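Local coordinates for protein forkhead-associated 1 (Saccharomyces cerevisiae, PDB 6C4U) that probably binds phosphothreonine peptides, as an engineered forkhead-associated domain directed at a phosphopeptide of the human transcription factor c-Myc, at residues F[63-68]-F[121-126]; F[86-89]-F[93-96]. All coordinates share one frame; numbering follows the deposited sequence.

In the fold
Interaction 1 (63-68 with 121-126) and interaction 2 (86-89 with 93-96) lie with their centres about 18 Å apart in one forkhead-associated beta sandwich. Both segments of interaction 2 fall in the stretch of chain between the two segments of interaction 1. Strands 61-66 and 94-96 belong to the same mixed sheet, separated by strand 71-75. The interactions touch directly at two places: Leu64 CD2 meets Tyr93 CE1, just before strand 94-96, at 3.8 Å, and Ile63 CG2 meets Leu96 CD1 at 4.0 Å. In each, this sheet faces a part of the chain associated with the six-stranded sheet: helix 121-125, which comes after strand 112-119, in interaction 1, and segment 86-89, which carries edge strand 86-87, in interaction 2.

Interaction 1. Residues F[63-68]-F[121-126]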
loop_
_atom_site.group_PDB
_atom_site.type_symbol
_atom_site.label_atom_id
_atom_site.label_comp_id
_atom_site.label_asym_id
_atom_site.label_seq_id
_atom_site.Cartn_x
_atom_site.Cartn_y
_atom_site.Cartn_z
ATOM N N ILE F 63 -0.812 3.550 -1.874
ATOM C CA ILE F 63 -2.196 3.321 -1.517
ATOM C C ILE F 63 -2.826 4.691 -1.405
ATOM O O ILE F 63 -2.272 5.583 -0.775
ATOM C CB ILE F 63 -2.321 2.483 -0.224
ATOM C CG1 ILE F 63 -1.820 1.064 -0.515
ATOM C CG2 ILE F 63 -3.760 2.464 0.278
ATOM C CD1 ILE F 63 -1.782 0.137 0.667
ATOM N N LEU F 64 -3.966 4.859 -2.053
ATOM C CA LEU F 64 -4.624 6.151 -2.130
ATOM C C LEU F 64 -5.940 6.096 -1.388
ATOM O O LEU F 64 -6.717 5.166 -1.576
ATOM C CB LEU F 64 -4.904 6.505 -3.581
ATOM C CG LEU F 64 -3.765 6.995 -4.447
ATOM C CD1 LEU F 64 -2.558 6.082 -4.488
ATOM C CD2 LEU F 64 -4.361 7.241 -5.831
ATOM N N LEU F 65 -6.199 7.111 -0.582
ATOM C CA LEU F 65 -7.502 7.265 0.051
ATOM C C LEU F 65 -8.397 8.088 -0.861
ATOM O O LEU F 65 -8.148 9.258 -1.062
ATOM C CB LEU F 65 -7.383 7.934 1.424
ATOM C CG LEU F 65 -8.698 8.200 2.162
ATOM C CD1 LEU F 65 -9.575 6.977 2.311
ATOM C CD2 LEU F 65 -8.419 8.718 3.557
ATOM N N GLY F 66 -9.430 7.457 -1.406
ATOM C CA GLY F 66 -10.441 8.101 -2.248
ATOM C C GLY F 66 -11.426 8.975 -1.489
ATOM O O GLY F 66 -11.481 8.953 -0.262
ATOM N N GLU F 67 -12.199 9.755 -2.246
ATOM C CA GLU F 67 -13.281 10.589 -1.717
ATOM C C GLU F 67 -14.355 9.740 -1.027
ATOM O O GLU F 67 -14.853 10.089 0.036
ATOM C CB GLU F 67 -13.897 11.412 -2.859
ATOM C CG GLU F 67 -14.788 12.582 -2.427
ATOM C CD GLU F 67 -14.956 13.638 -3.488
ATOM O OE1 GLU F 67 -14.687 13.357 -4.675
ATOM O OE2 GLU F 67 -15.378 14.742 -3.122
ATOM N N ASP F 68 -14.671 8.607 -1.646
ATOM C CA ASP F 68 -15.641 7.641 -1.107
ATOM C C ASP F 68 -15.267 6.985 0.241
ATOM O O ASP F 68 -16.109 6.313 0.846
ATOM C CB ASP F 68 -15.991 6.548 -2.161
ATOM C CG ASP F 68 -14.755 5.802 -2.718
ATOM O OD1 ASP F 68 -13.596 6.121 -2.337
ATOM O OD2 ASP F 68 -14.939 4.894 -3.567
ATOM N N ASP F 121 -13.454 -0.177 9.100
ATOM C CA ASP F 121 -14.785 0.279 8.706
ATOM C C ASP F 121 -15.301 1.476 9.494
ATOM O O ASP F 121 -16.073 2.250 8.966
ATOM C CB ASP F 121 -15.792 -0.864 8.785
ATOM C CG ASP F 121 -15.860 -1.644 7.493
ATOM O OD1 ASP F 121 -16.424 -1.107 6.505
ATOM O OD2 ASP F 121 -15.349 -2.779 7.474
ATOM N N LYS F 122 -14.870 1.627 10.738
ATOM C CA LYS F 122 -15.339 2.720 11.606
ATOM C C LYS F 122 -14.927 4.085 11.055
ATOM O O LYS F 122 -15.637 5.071 11.254
ATOM C CB LYS F 122 -14.863 2.557 13.068
ATOM C CG LYS F 122 -15.332 1.261 13.725
ATOM C CD LYS F 122 -14.289 0.507 14.558
ATOM C CE LYS F 122 -14.781 -0.916 14.866
ATOM N NZ LYS F 122 -13.757 -2.019 14.776
ATOM N N PHE F 123 -13.802 4.131 10.355
ATOM C CA PHE F 123 -13.348 5.365 9.700
ATOM C C PHE F 123 -14.212 5.741 8.497
ATOM O O PHE F 123 -14.578 6.905 8.338
ATOM C CB PHE F 123 -11.906 5.216 9.240
ATOM C CG PHE F 123 -11.366 6.422 8.544
ATOM C CD1 PHE F 123 -10.802 7.450 9.274
ATOM C CD2 PHE F 123 -11.395 6.516 7.166
ATOM C CE1 PHE F 123 -10.272 8.568 8.648
ATOM C CE2 PHE F 123 -10.889 7.632 6.517
ATOM C CZ PHE F 123 -10.330 8.665 7.262
ATOM N N LYS F 124 -14.483 4.769 7.640
ATOM C CA LYS F 124 -15.342 4.964 6.474
ATOM C C LYS F 124 -16.697 5.510 6.909
ATOM O O LYS F 124 -17.149 6.541 6.421
ATOM C CB LYS F 124 -15.517 3.644 5.691
ATOM C CG LYS F 124 -16.360 3.766 4.446
ATOM C CD LYS F 124 -16.089 2.675 3.408
ATOM C CE LYS F 124 -16.816 3.022 2.120
ATOM N NZ LYS F 124 -17.107 1.794 1.295
ATOM N N GLN F 125 -17.322 4.816 7.852
ATOM C CA GLN F 125 -18.643 5.213 8.366
ATOM C C GLN F 125 -18.574 6.562 9.067
ATOM O O GLN F 125 -19.519 7.338 8.968
ATOM C CB GLN F 125 -19.257 4.116 9.259
ATOM C CG GLN F 125 -19.681 2.847 8.491
ATOM C CD GLN F 125 -19.666 1.569 9.327
ATOM O OE1 GLN F 125 -20.216 1.511 10.429
ATOM N NE2 GLN F 125 -19.049 0.531 8.789
ATOM N N SER F 126 -17.465 6.859 9.726
ATOM C CA SER F 126 -17.217 8.214 10.270
ATOM C C SER F 126 -17.262 9.406 9.198
ATOM O O SER F 126 -16.337 10.214 8.905
ATOM C CB SER F 126 -15.950 8.220 11.137
ATOM O OG SER F 126 -15.643 9.552 11.518
#
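The backbones of Leu65-Asp68 and Phe123-Lys124 stay well apart, the closest CA pair being Asp68 and Lys124 at 8.0 Å, so side chains carry most of the contact between the end of strand 61-66 and helix 121-125. This is one end of the beta sandwich of the forkhead-associated domain, where the short C-terminal helix follows strand 112-119. Leu65 and Phe123 point at each other across the gap between strand and helix. Both have CG anti to the backbone N (chi1 178° and 179°), and the CD2 methyl of Leu65 arrives obliquely at the ring, 4.0 Å from Phe123 CE2 and 4.2 Å from Phe123 CZ. Both residues are buried. Around them, Trp38 of strand 34-41 touches Leu65, while Val5 of strand 4-10 and Ile24 of helix 24-29 touch Phe123, so this apolar pair joins parts of both sheets and both helices.

At the solvent-exposed margin the contact changes character. The extended chain of Lys124 passes alongside the turn after the strand, bringing its aliphatic end to the backbone of Asp68 without any hydrogen bond between the two segments. Its charged atom lies 6.2 Å from the carboxylate, measured from Lys124 NZ to Asp68 OD2, too far for a salt bridge, although the opposite charges would probably attract weakly. Asn70 links them indirectly: its backbone N is hydrogen-bonded to Asp68 OD1, and its side-chain OD1 to Lys124 NZ. The direct approach here is made by a methylene carbon, Lys124 CE, at 3.6 Å from Asp68 O.

Interaction 2. Residues F[86-89]-F[93-96]; sequences QKVE and YQLL
Val88 and Gln94 meet through apolar atoms, the two side chains running past one another, antiparallel in course. The shortest approach is 3.9 Å, between Val88 CG1 and Gln94 CG; Val88 CB is almost as near, at 4.0 Å from the same Gln94 CG. A bend at chi2 (-68°) turns the amide of Gln94 away from an extended course and lays it beside the valine, with NE2 4.2 Å from Val88 CB.

No polar bond joins the segments. Gln94 NE2 lies 4.1 Å from Glu89 N, but both nitrogens carry hydrogens and neither can accept from the other. The backbones are correspondingly far apart, 7.6 Å from Val88 CA to Gln94 CA, so the two segments are not paired as strands here. Replacing Gln94 by an alanine would probably open a gap beside Val88, since the CG methylene and amide that cover CB and CG1 would be lost.

The contact spans the edges of the two sheets in the forkhead-associated sandwich. Val88, in the segment that carries outermost strand 86-87, bonds through its backbone to Thr81 and packs on Leu83 of strand 82-83. Gln94, on outermost strand 94-96, is tied through its backbone to Leu73 of strand 71-75, whose Asp75 also touches Val88.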
loop_
_atom_site.group_PDB
_atom_site.type_symbol
_atom_site.label_atom_id
_atom_site.label_comp_id
_atom_site.label_asym_id
_atom_site.label_seq_id
_atom_site.Cartn_x
_atom_site.Cartn_y
_atom_site.Cartn_z
ATOM N N GLN F 86 -2.566 -11.946 -8.256
ATOM C CA GLN F 86 -2.624 -11.544 -9.670
ATOM C C GLN F 86 -1.853 -10.243 -9.835
ATOM O O GLN F 86 -2.127 -9.285 -9.123
ATOM C CB GLN F 86 -4.067 -11.334 -10.105
ATOM C CG GLN F 86 -4.904 -12.596 -10.085
ATOM C CD GLN F 86 -6.393 -12.283 -9.874
ATOM O OE1 GLN F 86 -6.780 -11.776 -8.816
ATOM N NE2 GLN F 86 -7.228 -12.579 -10.876
ATOM N N LYS F 87 -0.893 -10.214 -10.759
ATOM C CA LYS F 87 -0.083 -9.017 -11.022
ATOM C C LYS F 87 -0.969 -7.888 -11.536
ATOM O O LYS F 87 -1.638 -8.053 -12.543
ATOM C CB LYS F 87 0.997 -9.309 -12.065
ATOM C CG LYS F 87 2.101 -8.264 -12.155
ATOM C CD LYS F 87 2.929 -8.496 -13.409
ATOM C CE LYS F 87 4.385 -8.054 -13.289
ATOM N NZ LYS F 87 4.655 -6.687 -13.820
ATOM N N VAL F 88 -0.996 -6.751 -10.839
ATOM C CA VAL F 88 -1.802 -5.610 -11.291
ATOM C C VAL F 88 -1.072 -4.896 -12.415
ATOM O O VAL F 88 0.156 -4.985 -12.534
ATOM C CB VAL F 88 -2.145 -4.608 -10.165
ATOM C CG1 VAL F 88 -2.854 -5.311 -9.021
ATOM C CG2 VAL F 88 -0.911 -3.857 -9.659
ATOM N N GLU F 89 -1.852 -4.187 -13.232
ATOM C CA GLU F 89 -1.322 -3.421 -14.353
ATOM C C GLU F 89 -0.580 -2.203 -13.795
ATOM O O GLU F 89 -1.106 -1.491 -12.934
ATOM C CB GLU F 89 -2.456 -2.976 -15.275
ATOM C CG GLU F 89 -2.015 -2.601 -16.686
ATOM C CD GLU F 89 -3.019 -1.711 -17.418
ATOM O OE1 GLU F 89 -4.111 -1.391 -16.887
ATOM O OE2 GLU F 89 -2.722 -1.313 -18.566
ATOM N N TYR F 93 -5.099 1.912 -11.146
ATOM C CA TYR F 93 -5.655 2.233 -9.835
ATOM C C TYR F 93 -6.684 1.167 -9.443
ATOM O O TYR F 93 -7.847 1.263 -9.812
ATOM C CB TYR F 93 -6.208 3.693 -9.832
ATOM C CG TYR F 93 -5.094 4.699 -10.102
ATOM C CD1 TYR F 93 -4.288 5.172 -9.068
ATOM C CD2 TYR F 93 -4.780 5.096 -11.391
ATOM C CE1 TYR F 93 -3.256 6.060 -9.295
ATOM C CE2 TYR F 93 -3.717 5.958 -11.646
ATOM C CZ TYR F 93 -2.953 6.452 -10.590
ATOM O OH TYR F 93 -1.896 7.318 -10.834
ATOM N N GLN F 94 -6.245 0.147 -8.702
ATOM C CA GLN F 94 -7.106 -1.006 -8.340
ATOM C C GLN F 94 -7.737 -0.851 -6.958
ATOM O O GLN F 94 -7.047 -0.464 -6.013
ATOM C CB GLN F 94 -6.302 -2.308 -8.360
ATOM C CG GLN F 94 -5.472 -2.543 -9.616
ATOM C CD GLN F 94 -6.285 -2.784 -10.861
ATOM O OE1 GLN F 94 -7.509 -2.696 -10.858
ATOM N NE2 GLN F 94 -5.584 -3.121 -11.956
ATOM N N LEU F 95 -9.025 -1.183 -6.845
ATOM C CA LEU F 95 -9.759 -1.089 -5.571
ATOM C C LEU F 95 -9.275 -2.132 -4.571
ATOM O O LEU F 95 -9.158 -3.305 -4.920
ATOM C CB LEU F 95 -11.258 -1.327 -5.802
ATOM C CG LEU F 95 -12.148 -0.912 -4.610
ATOM C CD1 LEU F 95 -12.386 0.615 -4.566
ATOM C CD2 LEU F 95 -13.467 -1.653 -4.656
ATOM N N LEU F 96 -9.000 -1.703 -3.345
ATOM C CA LEU F 96 -8.622 -2.608 -2.265
ATOM C C LEU F 96 -9.847 -2.977 -1.455
ATOM O O LEU F 96 -10.561 -2.114 -0.945
ATOM C CB LEU F 96 -7.578 -1.999 -1.340
ATOM C CG LEU F 96 -6.197 -1.816 -1.941
ATOM C CD1 LEU F 96 -5.327 -1.040 -0.975
ATOM C CD2 LEU F 96 -5.561 -3.153 -2.221
#